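Local coordinates for protein putative PLP-dependent aminotransferase (Bacillus cereus ATCC 10987, PDB 3JU7) that probably acts as a pyridoxal-phosphate-dependent aminotransferase of the DegT/DnrJ/EryC1 family, at residues R40-I45 and R211-G216; S47-N52 and K248-K253; A137-W142 and Q288-I293; P164-M169 and I183-H188. All coordinates share one frame; numbering follows the deposited sequence.

Interaction 1 of 4, residues R40-I45 and R211-G216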
loop_
_atom_site.group_PDB
_atom_site.type_symbol
_atom_site.label_atom_id
_atom_site.label_comp_id
_atom_site.label_asym_id
_atom_site.label_seq_id
_atom_site.Cartn_x
_atom_site.Cartn_y
_atom_site.Cartn_z
ATOM N N ARG A 40 7.641 -15.645 -9.937
ATOM C CA ARG A 40 8.901 -15.811 -10.689
ATOM C C ARG A 40 9.928 -14.837 -10.155
ATOM O O ARG A 40 11.070 -15.192 -9.931
ATOM C CB ARG A 40 8.707 -15.591 -12.193
ATOM C CG ARG A 40 9.949 -15.910 -13.042
ATOM C CD ARG A 40 9.771 -15.547 -14.531
ATOM N NE ARG A 40 8.565 -16.179 -15.028
ATOM C CZ ARG A 40 7.839 -15.782 -16.058
ATOM N NH1 ARG A 40 8.190 -14.737 -16.791
ATOM N NH2 ARG A 40 6.755 -16.470 -16.367
ATOM N N PHE A 41 9.491 -13.614 -9.893
ATOM C CA PHE A 41 10.360 -12.571 -9.382
ATOM C C PHE A 41 10.980 -12.996 -8.038
ATOM O O PHE A 41 12.195 -12.874 -7.837
ATOM C CB PHE A 41 9.543 -11.271 -9.259
ATOM C CG PHE A 41 10.319 -10.071 -8.762
ATOM C CD1 PHE A 41 11.670 -9.871 -9.097
ATOM C CD2 PHE A 41 9.667 -9.092 -8.014
ATOM C CE1 PHE A 41 12.361 -8.727 -8.654
ATOM C CE2 PHE A 41 10.341 -7.956 -7.571
ATOM C CZ PHE A 41 11.690 -7.767 -7.883
ATOM N N GLU A 42 10.140 -13.520 -7.142
ATOM C CA GLU A 42 10.593 -13.953 -5.818
ATOM C C GLU A 42 11.523 -15.144 -5.933
ATOM O O GLU A 42 12.483 -15.229 -5.196
ATOM C CB GLU A 42 9.400 -14.303 -4.922
ATOM C CG GLU A 42 8.511 -13.102 -4.556
ATOM C CD GLU A 42 7.208 -13.551 -3.908
ATOM O OE1 GLU A 42 6.865 -14.754 -4.004
ATOM O OE2 GLU A 42 6.511 -12.726 -3.309
ATOM N N GLN A 43 11.242 -16.062 -6.855
ATOM C CA GLN A 43 12.095 -17.234 -7.034
ATOM C C GLN A 43 13.449 -16.784 -7.568
ATOM O O GLN A 43 14.483 -17.335 -7.208
ATOM C CB GLN A 43 11.455 -18.290 -7.961
ATOM N N THR A 44 13.435 -15.758 -8.407
ATOM C CA THR A 44 14.660 -15.223 -8.996
ATOM C C THR A 44 15.493 -14.561 -7.937
ATOM O O THR A 44 16.716 -14.611 -7.993
ATOM C CB THR A 44 14.321 -14.190 -10.097
ATOM O OG1 THR A 44 13.663 -14.877 -11.175
ATOM C CG2 THR A 44 15.564 -13.475 -10.614
ATOM N N ILE A 45 14.830 -13.907 -6.980
ATOM C CA ILE A 45 15.544 -13.293 -5.865
ATOM C C ILE A 45 16.159 -14.374 -4.934
ATOM O O ILE A 45 17.308 -14.274 -4.512
ATOM C CB ILE A 45 14.614 -12.358 -5.090
ATOM C CG1 ILE A 45 14.283 -11.123 -5.952
ATOM C CG2 ILE A 45 15.280 -11.889 -3.801
ATOM C CD1 ILE A 45 13.120 -10.318 -5.399
ATOM N N ARG A 211 3.070 -16.295 6.530
ATOM C CA ARG A 211 2.076 -15.552 7.276
ATOM C C ARG A 211 1.984 -14.115 6.782
ATOM O O ARG A 211 0.885 -13.597 6.611
ATOM C CB ARG A 211 2.398 -15.615 8.775
ATOM C CG ARG A 211 1.292 -15.172 9.616
ATOM C CD ARG A 211 1.358 -15.790 10.986
ATOM N NE ARG A 211 0.959 -17.174 10.917
ATOM C CZ ARG A 211 1.247 -18.079 11.842
ATOM N NH1 ARG A 211 1.933 -17.739 12.936
ATOM N NH2 ARG A 211 0.826 -19.332 11.677
ATOM N N ILE A 212 3.122 -13.469 6.535
ATOM C CA ILE A 212 3.096 -12.086 6.042
ATOM C C ILE A 212 2.310 -12.067 4.732
ATOM O O ILE A 212 1.575 -11.121 4.455
ATOM C CB ILE A 212 4.519 -11.504 5.757
ATOM C CG1 ILE A 212 5.194 -11.062 7.045
ATOM C CG2 ILE A 212 4.415 -10.297 4.761
ATOM C CD1 ILE A 212 4.936 -9.656 7.477
ATOM N N LYS A 213 2.484 -13.112 3.918
ATOM C CA LYS A 213 1.760 -13.186 2.663
ATOM C C LYS A 213 0.260 -13.095 2.900
ATOM O O LYS A 213 -0.448 -12.354 2.223
ATOM C CB LYS A 213 2.131 -14.462 1.868
ATOM C CG LYS A 213 3.307 -14.199 0.923
ATOM C CD LYS A 213 4.018 -15.459 0.418
ATOM C CE LYS A 213 4.700 -15.307 -0.961
ATOM N NZ LYS A 213 4.723 -13.919 -1.552
ATOM N N ARG A 214 -0.217 -13.840 3.889
ATOM C CA ARG A 214 -1.624 -13.826 4.187
ATOM C C ARG A 214 -2.037 -12.465 4.723
ATOM O O ARG A 214 -3.088 -11.975 4.334
ATOM C CB ARG A 214 -1.962 -14.877 5.222
ATOM C CG ARG A 214 -1.888 -16.330 4.716
ATOM C CD ARG A 214 -2.465 -17.211 5.830
ATOM N NE ARG A 214 -2.285 -18.618 5.552
ATOM C CZ ARG A 214 -2.930 -19.602 6.158
ATOM N NH1 ARG A 214 -3.827 -19.356 7.097
ATOM N NH2 ARG A 214 -2.701 -20.849 5.781
HETATM N N MSE A 215 -1.221 -11.885 5.609
HETATM C CA MSE A 215 -1.522 -10.555 6.156
HETATM C C MSE A 215 -1.720 -9.484 5.070
HETATM O O MSE A 215 -2.607 -8.665 5.156
HETATM C CB MSE A 215 -0.432 -10.110 7.135
HETATM C CG MSE A 215 -0.473 -10.886 8.408
HETATM SE SE MSE A 215 0.958 -10.410 9.612
HETATM C CE MSE A 215 0.616 -8.421 9.717
ATOM N N GLY A 216 -0.888 -9.530 4.037
ATOM C CA GLY A 216 -1.009 -8.601 2.933
ATOM C C GLY A 216 -2.169 -8.873 1.988
ATOM O O GLY A 216 -2.351 -8.127 1.034
#
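Glu42 and Lys213 reach each other from two helices whose backbones stay well apart: their CA atoms, the closest pair between residues 40-45 and 211-216, are 12.3 Å from one another. Residues 40-45 belong to helix 36-48, and residues 211-215 are the end of helix 206-215. Only two long side chains span the gap, approaching from opposite directions. Glu42 has CG anti to its carbonyl carbon (chi1 -66°) and is extended beyond it, which carries the carboxylate toward the other helix. The Lys213 chain bends at its last torsion. Lys213 NZ donates to Glu42 OE2 at 2.8 Å on the syn side of the carboxylate, 18° out of its plane, and this bond is also a salt bridge; the second oxygen, Glu42 OE1, is 3.4 Å from Lys213 NZ. Both polar ends are tied to strand 55-59 as well, Lys213 NZ to Thr57 OG1 and Glu42 OE2 to the backbone N of Thr58. With a lysine and a backbone N-H both donating to OE2, negative charge would be expected to gather on that oxygen, and the ion pair, buried on its glutamate side, joins the two helices through polar chemistry beside strand 55-59.

Interaction 2 of 4, residues S47-N52 and K248-K253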
loop_
_atom_site.group_PDB
_atom_site.type_symbol
_atom_site.label_atom_id
_atom_site.label_comp_id
_atom_site.label_asym_id
_atom_site.label_seq_id
_atom_site.Cartn_x
_atom_site.Cartn_y
_atom_site.Cartn_z
ATOM N N SER A 47 17.044 -17.464 -5.601
ATOM C CA SER A 47 18.174 -18.087 -6.266
ATOM C C SER A 47 19.330 -17.141 -6.466
ATOM O O SER A 47 20.488 -17.501 -6.289
ATOM C CB SER A 47 17.765 -18.589 -7.637
ATOM O OG SER A 47 16.947 -19.709 -7.467
ATOM N N GLY A 48 19.006 -15.934 -6.880
ATOM C CA GLY A 48 20.019 -14.971 -7.271
ATOM C C GLY A 48 20.708 -14.356 -6.082
ATOM O O GLY A 48 21.920 -14.218 -6.093
ATOM N N PHE A 49 19.946 -13.995 -5.048
ATOM C CA PHE A 49 20.542 -13.314 -3.918
ATOM C C PHE A 49 20.685 -14.139 -2.644
ATOM O O PHE A 49 21.703 -14.005 -1.950
ATOM C CB PHE A 49 19.765 -12.025 -3.613
ATOM C CG PHE A 49 19.939 -10.939 -4.654
ATOM C CD1 PHE A 49 21.134 -10.748 -5.310
ATOM C CD2 PHE A 49 18.912 -10.074 -4.941
ATOM C CE1 PHE A 49 21.277 -9.738 -6.265
ATOM C CE2 PHE A 49 19.068 -9.057 -5.888
ATOM C CZ PHE A 49 20.240 -8.898 -6.544
ATOM N N PHE A 50 19.697 -14.964 -2.303
ATOM C CA PHE A 50 19.672 -15.544 -0.962
ATOM C C PHE A 50 20.055 -17.007 -0.852
ATOM O O PHE A 50 19.751 -17.654 0.152
ATOM C CB PHE A 50 18.323 -15.311 -0.322
ATOM C CG PHE A 50 18.020 -13.863 -0.056
ATOM C CD1 PHE A 50 18.646 -13.205 0.972
ATOM C CD2 PHE A 50 17.099 -13.168 -0.830
ATOM C CE1 PHE A 50 18.364 -11.863 1.235
ATOM C CE2 PHE A 50 16.818 -11.819 -0.563
ATOM C CZ PHE A 50 17.449 -11.183 0.461
ATOM N N GLN A 51 20.731 -17.503 -1.882
ATOM C CA GLN A 51 21.263 -18.852 -1.925
ATOM C C GLN A 51 20.181 -19.859 -1.606
ATOM O O GLN A 51 20.465 -20.891 -1.012
ATOM C CB GLN A 51 22.458 -18.996 -0.960
ATOM C CG GLN A 51 23.674 -18.130 -1.326
ATOM C CD GLN A 51 24.738 -18.094 -0.216
ATOM O OE1 GLN A 51 25.044 -19.113 0.398
ATOM N NE2 GLN A 51 25.297 -16.915 0.043
ATOM N N ASN A 52 18.936 -19.556 -1.998
ATOM C CA ASN A 52 17.820 -20.450 -1.749
ATOM C C ASN A 52 17.709 -20.909 -0.307
ATOM O O ASN A 52 17.354 -22.071 -0.037
ATOM C CB ASN A 52 17.919 -21.695 -2.673
ATOM C CG ASN A 52 17.471 -21.403 -4.089
ATOM O OD1 ASN A 52 16.429 -20.771 -4.316
ATOM N ND2 ASN A 52 18.259 -21.822 -5.039
ATOM N N LYS A 248 17.643 -8.371 -14.330
ATOM C CA LYS A 248 18.547 -8.698 -15.423
ATOM C C LYS A 248 19.555 -7.557 -15.695
ATOM O O LYS A 248 20.688 -7.803 -16.113
ATOM C CB LYS A 248 17.776 -9.207 -16.662
ATOM C CG LYS A 248 17.249 -8.184 -17.670
ATOM C CD LYS A 248 16.465 -8.856 -18.870
ATOM C CE LYS A 248 15.373 -7.887 -19.488
ATOM N NZ LYS A 248 14.570 -8.394 -20.655
ATOM N N LYS A 249 19.173 -6.312 -15.408
ATOM C CA LYS A 249 20.069 -5.164 -15.636
ATOM C C LYS A 249 20.753 -4.709 -14.355
ATOM O O LYS A 249 21.396 -3.636 -14.324
ATOM C CB LYS A 249 19.292 -3.975 -16.220
ATOM C CG LYS A 249 18.393 -4.326 -17.389
ATOM C CD LYS A 249 19.153 -4.824 -18.592
ATOM C CE LYS A 249 19.817 -3.702 -19.350
ATOM N NZ LYS A 249 20.122 -4.145 -20.748
ATOM N N TRP A 250 20.611 -5.497 -13.290
ATOM C CA TRP A 250 21.094 -5.062 -12.005
ATOM C C TRP A 250 22.613 -4.932 -11.950
ATOM O O TRP A 250 23.113 -4.075 -11.233
ATOM C CB TRP A 250 20.626 -6.000 -10.912
ATOM C CG TRP A 250 21.249 -5.666 -9.609
ATOM C CD1 TRP A 250 22.096 -6.431 -8.895
ATOM C CD2 TRP A 250 21.102 -4.448 -8.890
ATOM N NE1 TRP A 250 22.463 -5.790 -7.741
ATOM C CE2 TRP A 250 21.864 -4.565 -7.714
ATOM C CE3 TRP A 250 20.376 -3.277 -9.113
ATOM C CZ2 TRP A 250 21.958 -3.543 -6.773
ATOM C CZ3 TRP A 250 20.453 -2.253 -8.160
ATOM C CH2 TRP A 250 21.237 -2.401 -7.008
ATOM N N ASP A 251 23.338 -5.774 -12.701
ATOM C CA ASP A 251 24.805 -5.732 -12.686
ATOM C C ASP A 251 25.230 -4.394 -13.244
ATOM O O ASP A 251 26.087 -3.741 -12.680
ATOM C CB ASP A 251 25.450 -6.862 -13.512
ATOM C CG ASP A 251 26.945 -7.071 -13.159
ATOM O OD1 ASP A 251 27.238 -7.439 -11.989
ATOM O OD2 ASP A 251 27.835 -6.875 -14.039
ATOM N N ASP A 252 24.588 -3.996 -14.339
ATOM C CA ASP A 252 24.817 -2.705 -14.954
ATOM C C ASP A 252 24.518 -1.575 -13.967
ATOM O O ASP A 252 25.361 -0.702 -13.753
ATOM C CB ASP A 252 23.963 -2.538 -16.195
ATOM C CG ASP A 252 24.279 -3.566 -17.282
ATOM O OD1 ASP A 252 25.112 -4.470 -17.052
ATOM O OD2 ASP A 252 23.679 -3.471 -18.377
ATOM N N LYS A 253 23.355 -1.599 -13.333
ATOM C CA LYS A 253 23.024 -0.527 -12.412
ATOM C C LYS A 253 24.018 -0.426 -11.277
ATOM O O LYS A 253 24.450 0.662 -10.911
ATOM C CB LYS A 253 21.609 -0.694 -11.839
ATOM C CG LYS A 253 20.517 -0.372 -12.824
ATOM C CD LYS A 253 19.154 -0.639 -12.204
ATOM C CE LYS A 253 18.034 -0.075 -13.056
ATOM N NZ LYS A 253 18.102 1.430 -13.124
#
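Phe49 and Trp250 meet through a single carbon at the far end of the phenylalanine ring. Phe49 CZ lies 3.9 Å from Trp250 CD1 and 4.0 Å from Trp250 NE1, so the pyrrole part of the indole takes the contact. The pair is an offset edge-to-face one: the edge of Phe49 is directed at the face of Trp250, with the centroids of the Phe49 ring and the Trp250 five-membered ring 5.7 Å apart and the planes at 82°. Trp250 CG is anti to the backbone N (chi1 173°), which brings the indole back toward Phe49 from the first turn of its helix. In the fold, this joins the loop that follows helix 36-48 to the start of helix 250-270, just past the break at Lys249 that separates it from helix 237-248. Both rings are buried among further aromatics: Phe49 stacks on His174 and meets Phe166, while Trp250 meets Phe193. The outward side is of another character. Ser47, Gln51 and Asn52 on one segment, and Lys248, Asp251 and Asp252 on the other, are exposed and stay far from the opposite segment. Lys253, though charged, is buried, its NZ held by a salt bridge to Glu354 and a hydrogen bond to the carbonyl O of Ser11.

Interaction 3 of 4, residues A137-W142 and Q288-I293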
loop_
_atom_site.group_PDB
_atom_site.type_symbol
_atom_site.label_atom_id
_atom_site.label_comp_id
_atom_site.label_asym_id
_atom_site.label_seq_id
_atom_site.Cartn_x
_atom_site.Cartn_y
_atom_site.Cartn_z
ATOM N N ALA A 137 19.677 0.017 8.556
ATOM C CA ALA A 137 20.998 -0.219 7.982
ATOM C C ALA A 137 21.373 1.042 7.184
ATOM O O ALA A 137 21.350 1.080 5.939
ATOM C CB ALA A 137 20.991 -1.466 7.116
ATOM N N THR A 138 21.728 2.069 7.944
ATOM C CA THR A 138 21.898 3.432 7.448
ATOM C C THR A 138 22.620 3.526 6.119
ATOM O O THR A 138 23.731 2.995 5.961
ATOM C CB THR A 138 22.670 4.283 8.502
ATOM O OG1 THR A 138 22.013 4.133 9.753
ATOM C CG2 THR A 138 22.769 5.754 8.108
ATOM N N PHE A 139 21.941 4.195 5.188
ATOM C CA PHE A 139 22.450 4.530 3.846
ATOM C C PHE A 139 22.869 3.307 3.013
ATOM O O PHE A 139 23.816 3.364 2.232
ATOM C CB PHE A 139 23.559 5.572 3.937
ATOM C CG PHE A 139 23.177 6.857 4.720
ATOM C CD1 PHE A 139 21.952 7.454 4.577
ATOM C CD2 PHE A 139 24.110 7.487 5.521
ATOM C CE1 PHE A 139 21.639 8.631 5.244
ATOM C CE2 PHE A 139 23.814 8.653 6.177
ATOM C CZ PHE A 139 22.570 9.227 6.042
ATOM N N GLY A 140 22.145 2.206 3.174
ATOM C CA GLY A 140 22.341 1.010 2.322
ATOM C C GLY A 140 23.661 0.329 2.620
ATOM O O GLY A 140 24.340 -0.157 1.748
ATOM N N SER A 141 24.021 0.268 3.886
ATOM C CA SER A 141 25.343 -0.168 4.260
ATOM C C SER A 141 25.270 -1.477 4.998
ATOM O O SER A 141 24.180 -1.992 5.316
ATOM C CB SER A 141 26.007 0.908 5.128
ATOM O OG SER A 141 25.317 1.052 6.341
ATOM N N TRP A 142 26.445 -2.003 5.289
ATOM C CA TRP A 142 26.549 -3.300 5.889
ATOM C C TRP A 142 26.577 -3.213 7.400
ATOM O O TRP A 142 27.632 -3.264 8.017
ATOM C CB TRP A 142 27.791 -3.971 5.362
ATOM C CG TRP A 142 27.834 -5.400 5.575
ATOM C CD1 TRP A 142 28.417 -6.058 6.615
ATOM C CD2 TRP A 142 27.334 -6.397 4.682
ATOM N NE1 TRP A 142 28.302 -7.405 6.426
ATOM C CE2 TRP A 142 27.636 -7.648 5.255
ATOM C CE3 TRP A 142 26.666 -6.351 3.448
ATOM C CZ2 TRP A 142 27.266 -8.853 4.659
ATOM C CZ3 TRP A 142 26.293 -7.539 2.851
ATOM C CH2 TRP A 142 26.591 -8.789 3.460
ATOM N N GLN A 288 24.938 2.839 -2.988
ATOM C CA GLN A 288 24.616 4.253 -2.788
ATOM C C GLN A 288 23.481 4.878 -3.637
ATOM O O GLN A 288 23.499 4.916 -4.865
ATOM C CB GLN A 288 25.887 5.062 -2.911
ATOM C CG GLN A 288 26.960 4.572 -1.953
ATOM C CD GLN A 288 27.911 5.653 -1.641
ATOM O OE1 GLN A 288 28.438 6.291 -2.544
ATOM N NE2 GLN A 288 28.108 5.914 -0.365
ATOM N N GLN A 289 22.501 5.368 -2.902
ATOM C CA GLN A 289 21.350 6.098 -3.408
ATOM C C GLN A 289 21.772 7.544 -3.703
ATOM O O GLN A 289 21.243 8.191 -4.581
ATOM C CB GLN A 289 20.301 6.093 -2.294
ATOM C CG GLN A 289 18.994 6.662 -2.611
ATOM C CD GLN A 289 18.040 6.500 -1.458
ATOM O OE1 GLN A 289 16.897 6.931 -1.540
ATOM N NE2 GLN A 289 18.516 5.905 -0.353
ATOM N N PHE A 290 22.675 8.041 -2.875
ATOM C CA PHE A 290 23.274 9.377 -2.960
ATOM C C PHE A 290 24.603 9.239 -2.193
ATOM O O PHE A 290 24.921 8.138 -1.727
ATOM C CB PHE A 290 22.375 10.462 -2.341
ATOM C CG PHE A 290 21.790 10.101 -0.997
ATOM C CD1 PHE A 290 22.526 10.286 0.178
ATOM C CD2 PHE A 290 20.486 9.597 -0.903
ATOM C CE1 PHE A 290 21.969 9.970 1.439
ATOM C CE2 PHE A 290 19.900 9.283 0.343
ATOM C CZ PHE A 290 20.629 9.474 1.525
HETATM N N MSE A 291 25.392 10.314 -2.108
HETATM C CA MSE A 291 26.703 10.245 -1.478
HETATM C C MSE A 291 26.598 10.969 -0.131
HETATM O O MSE A 291 26.546 12.203 -0.076
HETATM C CB MSE A 291 27.787 10.849 -2.397
HETATM C CG MSE A 291 29.150 11.042 -1.740
HETATM SE SE MSE A 291 29.872 9.459 -0.917
HETATM C CE MSE A 291 30.044 8.445 -2.516
ATOM N N PRO A 292 26.515 10.206 0.959
ATOM C CA PRO A 292 26.461 10.838 2.267
ATOM C C PRO A 292 27.855 11.227 2.753
ATOM O O PRO A 292 28.815 10.477 2.534
ATOM C CB PRO A 292 25.845 9.759 3.173
ATOM C CG PRO A 292 25.575 8.586 2.310
ATOM C CD PRO A 292 26.404 8.747 1.069
ATOM N N ILE A 293 27.964 12.388 3.398
ATOM C CA ILE A 293 29.252 12.847 3.885
ATOM C C ILE A 293 29.053 13.825 5.033
ATOM O O ILE A 293 28.061 14.568 5.073
ATOM C CB ILE A 293 30.103 13.483 2.752
ATOM C CG1 ILE A 293 31.578 13.576 3.172
ATOM C CG2 ILE A 293 29.557 14.863 2.358
ATOM C CD1 ILE A 293 32.505 13.924 2.048
#
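Phe139 has CG anti to its carbonyl carbon (chi1 -54°), which sends its ring toward residues 288-293, while Phe290 holds CG in the crowded position between its backbone N and carbonyl carbon (chi1 46°), a setting that swings its CZ-CE1 edge round to Phe139. That edge is directed at the face of Phe139 in an offset edge-to-face pair, with ring centroids 5.7 Å apart and planes at 72°; Phe290 CZ is 3.9 Å from Phe139 CD1. Pro292 adds a CH-pi contact on the same side of the Phe139 ring, its CB 4.1 Å from the ring centroid and over the face, and Pro292 CG packs 3.7 Å from Phe139 CD2. Thr138 CG2 lies over the other side. The loop between strand 130-133 and helix 146-153 is thereby packed against the start of strand 291-294 and the residue before it, and Ile347 of the antiparallel partner strand 347-350 also touches Phe139. Within the loop, Phe139 and Gly140 both have positive phi, and Ser141 OG is hydrogen-bonded to Tyr113 OH.

Interaction 4 of 4, residues P164-M169 and I183-H188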
loop_
_atom_site.group_PDB
_atom_site.type_symbol
_atom_site.label_atom_id
_atom_site.label_comp_id
_atom_site.label_asym_id
_atom_site.label_seq_id
_atom_site.Cartn_x
_atom_site.Cartn_y
_atom_site.Cartn_z
ATOM N N PRO A 164 16.997 1.070 1.654
ATOM C CA PRO A 164 17.804 1.370 0.470
ATOM C C PRO A 164 18.916 0.378 0.101
ATOM O O PRO A 164 19.760 0.690 -0.736
ATOM C CB PRO A 164 18.405 2.738 0.807
ATOM C CG PRO A 164 18.390 2.844 2.267
ATOM C CD PRO A 164 17.424 1.861 2.833
ATOM N N GLY A 165 18.899 -0.810 0.683
ATOM C CA GLY A 165 20.059 -1.692 0.631
ATOM C C GLY A 165 19.885 -2.944 -0.181
ATOM O O GLY A 165 20.728 -3.803 -0.099
ATOM N N PHE A 166 18.823 -3.070 -0.972
ATOM C CA PHE A 166 18.699 -4.265 -1.796
ATOM C C PHE A 166 19.812 -4.279 -2.819
ATOM O O PHE A 166 20.093 -3.280 -3.456
ATOM C CB PHE A 166 17.345 -4.310 -2.489
ATOM C CG PHE A 166 17.016 -5.621 -3.073
ATOM C CD1 PHE A 166 16.732 -6.703 -2.252
ATOM C CD2 PHE A 166 16.986 -5.796 -4.458
ATOM C CE1 PHE A 166 16.427 -7.933 -2.794
ATOM C CE2 PHE A 166 16.691 -7.013 -5.006
ATOM C CZ PHE A 166 16.412 -8.097 -4.180
ATOM N N GLY A 167 20.388 -5.451 -3.032
ATOM C CA GLY A 167 21.488 -5.610 -3.938
ATOM C C GLY A 167 22.825 -5.443 -3.259
ATOM O O GLY A 167 23.833 -5.569 -3.905
ATOM N N LEU A 168 22.847 -5.153 -1.953
ATOM C CA LEU A 168 24.102 -4.993 -1.191
ATOM C C LEU A 168 24.769 -6.341 -0.872
ATOM O O LEU A 168 24.256 -7.146 -0.075
ATOM C CB LEU A 168 23.864 -4.226 0.111
ATOM C CG LEU A 168 25.087 -4.016 0.988
ATOM C CD1 LEU A 168 26.202 -3.266 0.196
ATOM C CD2 LEU A 168 24.653 -3.238 2.277
HETATM N N MSE A 169 25.936 -6.534 -1.469
HETATM C CA MSE A 169 26.764 -7.732 -1.357
HETATM C C MSE A 169 28.072 -7.444 -0.637
HETATM O O MSE A 169 28.668 -6.389 -0.818
HETATM C CB MSE A 169 27.167 -8.177 -2.759
HETATM C CG MSE A 169 26.009 -8.359 -3.718
HETATM SE SE MSE A 169 25.086 -9.950 -3.259
HETATM C CE MSE A 169 24.692 -10.512 -5.050
ATOM N N ILE A 183 13.818 -8.614 7.328
ATOM C CA ILE A 183 14.484 -7.496 6.662
ATOM C C ILE A 183 13.531 -6.913 5.615
ATOM O O ILE A 183 12.965 -7.639 4.796
ATOM C CB ILE A 183 15.827 -7.938 6.032
ATOM C CG1 ILE A 183 16.594 -8.790 7.079
ATOM C CG2 ILE A 183 16.573 -6.747 5.546
ATOM C CD1 ILE A 183 18.042 -8.645 7.176
ATOM N N ILE A 184 13.338 -5.603 5.684
ATOM C CA ILE A 184 12.530 -4.860 4.739
ATOM C C ILE A 184 13.424 -4.063 3.771
ATOM O O ILE A 184 14.364 -3.404 4.166
ATOM C CB ILE A 184 11.592 -3.854 5.448
ATOM C CG1 ILE A 184 10.815 -4.506 6.629
ATOM C CG2 ILE A 184 10.665 -3.236 4.438
ATOM C CD1 ILE A 184 10.384 -5.985 6.421
ATOM N N TYR A 185 13.129 -4.177 2.483
ATOM C CA TYR A 185 13.829 -3.471 1.460
ATOM C C TYR A 185 12.800 -2.778 0.593
ATOM O O TYR A 185 11.654 -3.258 0.433
ATOM C CB TYR A 185 14.614 -4.416 0.528
ATOM C CG TYR A 185 15.544 -5.409 1.141
ATOM C CD1 TYR A 185 16.896 -5.126 1.343
ATOM C CD2 TYR A 185 15.108 -6.715 1.400
ATOM C CE1 TYR A 185 17.794 -6.121 1.908
ATOM C CE2 TYR A 185 15.960 -7.681 1.939
ATOM C CZ TYR A 185 17.304 -7.398 2.206
ATOM O OH TYR A 185 18.122 -8.436 2.720
ATOM N N SER A 186 13.243 -1.703 -0.039
ATOM C CA SER A 186 12.396 -0.907 -0.911
ATOM C C SER A 186 12.804 -1.020 -2.377
ATOM O O SER A 186 13.982 -1.126 -2.688
ATOM C CB SER A 186 12.424 0.560 -0.473
ATOM O OG SER A 186 11.638 1.352 -1.341
ATOM N N PHE A 187 11.809 -0.993 -3.266
ATOM C CA PHE A 187 12.024 -0.893 -4.697
ATOM C C PHE A 187 11.467 0.461 -5.236
ATOM O O PHE A 187 11.127 0.603 -6.413
ATOM C CB PHE A 187 11.338 -2.042 -5.430
ATOM C CG PHE A 187 11.767 -3.439 -5.020
ATOM C CD1 PHE A 187 13.089 -3.760 -4.719
ATOM C CD2 PHE A 187 10.829 -4.474 -5.037
ATOM C CE1 PHE A 187 13.453 -5.074 -4.390
ATOM C CE2 PHE A 187 11.195 -5.803 -4.716
ATOM C CZ PHE A 187 12.515 -6.098 -4.411
ATOM N N HIS A 188 11.362 1.475 -4.379
ATOM C CA HIS A 188 10.941 2.784 -4.860
ATOM C C HIS A 188 11.879 3.241 -5.979
ATOM O O HIS A 188 13.072 2.902 -5.978
ATOM C CB HIS A 188 10.949 3.788 -3.723
ATOM C CG HIS A 188 10.271 5.080 -4.037
ATOM N ND1 HIS A 188 10.964 6.217 -4.396
ATOM C CD2 HIS A 188 8.962 5.440 -3.980
ATOM C CE1 HIS A 188 10.109 7.219 -4.562
ATOM N NE2 HIS A 188 8.888 6.775 -4.312
HETATM O O HOH W 1 16.674 -1.262 -1.884
#
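A type II beta turn from Gly165 to Leu168, in the loop that follows strand 159-161, packs its Phe166 side chain against the end of strand 182-186 in the mixed sheet. Phe166, Tyr185 and Phe187 form an aromatic cluster. Phe166 has CG anti to its backbone N (chi1 -166°), a setting that stands its ring between the other two. It presents an edge to the face of Tyr185, with Phe166 CD1 3.8 Å from Tyr185 CG and the planes at 73°. Phe187 in turn points an edge at a face of Phe166, Phe187 CE1 lying 3.6 Å from Phe166 CD2. The Phe166 centroid is 5.3 Å from that of Tyr185 and 5.1 Å from that of Phe187, so this is a chain of edge-to-face pairs. The face of Tyr185 opposite Phe166 CD1 is covered by Ile183 CG2. A water joins the two backbones, accepting from Phe166 N at 3.0 Å and lying 2.8 Å from Ser186 O. At the end of the strand, Ser186 OG accepts from His188 N at 3.1 Å in an ST turn, and the same hydroxyl is hydrogen-bonded to a phosphate oxygen of the pyridoxal-phosphate-modified lysine at position 191. Tyr185 OH is bound to Tyr175 O, and His188 NE2 reaches Asn33 of the second subunit.

How the interactions relate
Interactions 1 and 2 share helix 36-48, interaction 2 continuing into the loop after it, with centres about 16 Å apart, and meet where Ile45 packs on Phe50. Interaction 4 lies nearest the middle of the chain, its centre about 15, 12 and 11 Å from those of interactions 1, 2 and 3, and touches all three; interactions 1 and 3, centres about 26 Å apart, do not touch. In sequence, the first segments of interactions 1, 2 and 3 precede both segments of interaction 4, and their partners follow. These contacts converge on the 164-169 loop and the end of strand 182-186, linking their aromatic residues, near the modified lysine, to flanking helices and the strand pair 291-294 and 347-350.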